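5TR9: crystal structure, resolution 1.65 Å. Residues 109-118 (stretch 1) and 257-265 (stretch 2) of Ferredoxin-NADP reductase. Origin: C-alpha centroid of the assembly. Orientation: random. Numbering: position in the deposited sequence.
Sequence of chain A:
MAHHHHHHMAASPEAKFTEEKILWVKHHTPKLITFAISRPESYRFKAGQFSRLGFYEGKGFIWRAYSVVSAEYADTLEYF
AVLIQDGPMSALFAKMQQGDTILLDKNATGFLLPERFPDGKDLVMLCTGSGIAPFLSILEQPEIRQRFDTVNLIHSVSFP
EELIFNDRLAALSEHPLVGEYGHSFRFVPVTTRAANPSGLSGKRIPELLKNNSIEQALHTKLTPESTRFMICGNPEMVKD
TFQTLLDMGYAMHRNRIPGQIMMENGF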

# COMPACT_ATOMS: atom_id res chain seq x y z
N THR A 109 -7.67 10.77 3.76
CA THR A 109 -6.57 11.36 4.50
C THR A 109 -5.26 10.72 4.06
O THR A 109 -5.23 9.59 3.57
CB THR A 109 -6.77 11.12 6.03
OG1 THR A 109 -8.01 11.71 6.44
CG2 THR A 109 -5.64 11.71 6.87
N GLY A 110 -4.16 11.46 4.22
CA GLY A 110 -2.86 10.83 4.11
C GLY A 110 -1.89 11.58 3.24
O GLY A 110 -2.30 12.41 2.40
N PHE A 111 -0.60 11.29 3.41
CA PHE A 111 0.45 12.05 2.75
C PHE A 111 1.36 11.19 1.88
O PHE A 111 2.43 11.66 1.48
CB PHE A 111 1.26 12.81 3.81
CG PHE A 111 0.42 13.73 4.64
CD1 PHE A 111 -0.10 14.90 4.10
CD2 PHE A 111 0.11 13.42 5.96
CE1 PHE A 111 -0.89 15.75 4.86
CE2 PHE A 111 -0.68 14.26 6.72
CZ PHE A 111 -1.18 15.43 6.17
N LEU A 112 0.96 9.96 1.57
CA LEU A 112 1.69 9.14 0.59
C LEU A 112 1.30 9.64 -0.80
O LEU A 112 0.49 9.03 -1.51
CB LEU A 112 1.36 7.66 0.73
CG LEU A 112 1.89 6.94 1.97
CD1 LEU A 112 1.41 5.49 1.89
CD2 LEU A 112 3.42 7.02 2.05
N LEU A 113 1.90 10.76 -1.18
CA LEU A 113 1.49 11.52 -2.36
C LEU A 113 2.69 11.64 -3.29
O LEU A 113 3.47 12.60 -3.19
CB LEU A 113 0.96 12.89 -1.94
CG LEU A 113 -0.30 12.81 -1.06
CD1 LEU A 113 -0.66 14.17 -0.52
CD2 LEU A 113 -1.46 12.22 -1.85
N PRO A 114 2.87 10.70 -4.22
CA PRO A 114 4.13 10.62 -4.97
C PRO A 114 4.39 11.81 -5.87
O PRO A 114 5.56 12.08 -6.18
CB PRO A 114 3.99 9.33 -5.78
CG PRO A 114 2.53 9.04 -5.81
CD PRO A 114 1.95 9.59 -4.55
N GLU A 115 3.36 12.53 -6.31
CA GLU A 115 3.61 13.66 -7.21
C GLU A 115 4.20 14.86 -6.51
O GLU A 115 4.53 15.85 -7.17
CB GLU A 115 2.31 14.02 -7.93
CG GLU A 115 1.95 12.89 -8.89
CD GLU A 115 0.59 13.00 -9.51
OE1 GLU A 115 0.00 14.09 -9.60
OE2 GLU A 115 0.10 11.93 -9.93
N ARG A 116 4.36 14.80 -5.19
CA ARG A 116 5.17 15.78 -4.47
C ARG A 116 6.67 15.58 -4.69
O ARG A 116 7.45 16.48 -4.36
CB ARG A 116 4.84 15.72 -2.98
CG ARG A 116 3.44 16.23 -2.67
CD ARG A 116 3.14 16.09 -1.19
NE ARG A 116 1.94 16.83 -0.83
CZ ARG A 116 1.52 17.00 0.42
NH1 ARG A 116 2.21 16.47 1.43
NH2 ARG A 116 0.42 17.68 0.66
N PHE A 117 7.08 14.42 -5.21
CA PHE A 117 8.43 14.20 -5.70
C PHE A 117 8.52 14.71 -7.15
O PHE A 117 7.55 14.61 -7.90
CB PHE A 117 8.77 12.71 -5.70
CG PHE A 117 9.02 12.11 -4.33
CD1 PHE A 117 9.86 12.72 -3.40
CD2 PHE A 117 8.45 10.87 -4.01
CE1 PHE A 117 10.12 12.12 -2.15
CE2 PHE A 117 8.71 10.27 -2.77
CZ PHE A 117 9.53 10.89 -1.85
N PRO A 118 9.68 15.22 -7.56
CA PRO A 118 9.79 15.79 -8.92
C PRO A 118 9.81 14.72 -9.99
O PRO A 118 10.29 13.60 -9.79
CB PRO A 118 11.11 16.56 -8.90
CG PRO A 118 11.90 15.94 -7.79
CD PRO A 118 10.91 15.45 -6.77
N ILE A 257 11.63 20.82 2.53
CA ILE A 257 12.78 19.96 2.24
C ILE A 257 12.36 18.96 1.17
O ILE A 257 11.50 18.11 1.44
CB ILE A 257 13.26 19.20 3.50
CG1 ILE A 257 13.47 20.15 4.68
CG2 ILE A 257 14.53 18.41 3.17
CD1 ILE A 257 14.57 21.13 4.48
N PRO A 258 12.95 19.00 -0.03
CA PRO A 258 12.57 17.98 -1.04
C PRO A 258 12.75 16.57 -0.52
O PRO A 258 11.80 15.77 -0.52
CB PRO A 258 13.49 18.31 -2.22
CG PRO A 258 13.73 19.79 -2.09
CD PRO A 258 13.86 20.01 -0.58
N GLY A 259 13.93 16.24 -0.05
CA GLY A 259 14.13 14.95 0.57
C GLY A 259 13.95 13.82 -0.42
O GLY A 259 13.81 14.00 -1.63
N GLN A 260 13.98 12.61 0.13
CA GLN A 260 13.84 11.43 -0.71
C GLN A 260 12.93 10.37 -0.10
O GLN A 260 12.85 9.27 -0.66
CB GLN A 260 15.22 10.81 -1.01
CG GLN A 260 16.23 11.74 -1.71
CD GLN A 260 16.97 12.66 -0.74
OE1 GLN A 260 17.15 12.34 0.43
NE2 GLN A 260 17.39 13.83 -1.23
N ILE A 261 12.27 10.63 1.04
CA ILE A 261 11.51 9.59 1.73
C ILE A 261 10.14 10.11 2.14
O ILE A 261 10.04 11.16 2.79
CB ILE A 261 12.26 9.08 2.97
CG1 ILE A 261 13.68 8.63 2.64
CG2 ILE A 261 11.49 7.94 3.62
CD1 ILE A 261 14.51 8.38 3.89
N MET A 262 9.10 9.35 1.82
CA MET A 262 7.77 9.49 2.41
C MET A 262 7.42 8.18 3.09
O MET A 262 7.74 7.11 2.56
CB MET A 262 6.70 9.80 1.38
CG MET A 262 6.90 11.10 0.64
SD MET A 262 5.72 11.22 -0.70
CE MET A 262 6.30 12.74 -1.45
N MET A 263 6.75 8.24 4.24
CA MET A 263 6.46 7.01 4.96
C MET A 263 5.14 7.13 5.72
O MET A 263 4.72 8.22 6.12
CB MET A 263 7.60 6.66 5.92
CG MET A 263 7.86 7.69 6.96
SD MET A 263 9.39 7.27 7.84
CE MET A 263 9.45 8.58 9.05
N GLU A 264 4.49 5.98 5.91
CA GLU A 264 3.25 5.89 6.65
C GLU A 264 3.16 4.50 7.26
O GLU A 264 3.35 3.51 6.55
CB GLU A 264 2.06 6.15 5.72
CG GLU A 264 0.68 6.07 6.35
CD GLU A 264 -0.40 6.25 5.30
OE1 GLU A 264 -0.94 5.23 4.82
OE2 GLU A 264 -0.69 7.41 4.92
N ASN A 265 2.89 4.41 8.57
CA ASN A 265 2.69 3.10 9.18
C ASN A 265 1.44 2.46 8.60
O ASN A 265 0.40 3.11 8.46
CB ASN A 265 2.55 3.21 10.70
CG ASN A 265 3.87 3.49 11.42
OD1 ASN A 265 4.94 3.46 10.82
ND2 ASN A 265 3.77 3.76 12.72
O HOH W 1 0.20 9.62 5.72
O HOH W 2 -1.41 8.47 2.43

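How does the start of stretch 1 bond to a carboxylate without a direct hydrogen bond? Gly 110 lies with its CA 4.1 Å from Glu 264 OE2, and an ideal CB there would point toward stretch 2 and lie 3.4 Å from Glu 264 OE2; its backbone angles call for glycine in any case. Two waters bridge the stretches. Water 1 accepts from Phe 111 N (3.0 Å) and donates to Glu 264 OE2 (2.5 Å); water 2 accepts from Leu 112 N (2.9 Å) and donates to the same Glu 264 OE2 (2.8 Å). One carboxylate oxygen thus serves two backbone amides through water.

What does Leu 112 contribute? Leu 112 CA is 6.4 Å from Met 262 CA. Its CA–CB bond points sideways, but the m,t rotamer brings its end nearer the strand that begins at Ile 261. Leu 112 CD2 lies 4.1 Å from Met 263 C and 4.4 Å from Met 262 CB, while Leu 112 CD1 sits 3.8 Å from Glu 264 OE1. The leucine therefore packs along backbone and side chain alike.

Why does Met 262 fit so deeply? Its CA-to-CB bond points toward stretch 1, and chi2 and chi3, both t, extend the chain to the CE methyl. Leu 113 O accepts from Arg 116 N at 3.1 Å, and Met 262 CE also approaches Leu 113 O, at 3.3 Å. Arg 116 CB adds an aliphatic contact, 3.7 Å from Met 262 CE.

How does Phe 117 complete the packing? Phe 117 CA is 7.3 Å from Pro 258 CA. Met 262 CE sits over one ring face, 3.6 Å from the Phe 117 ring centroid and 8° off the normal, a CH-pi contact in which a polarised methyl meets the pi cloud. At the ring edge, Phe 117 CZ lies 4.0 Å from Ile 261 N and Phe 117 CE1 4.3 Å from Pro 258 O.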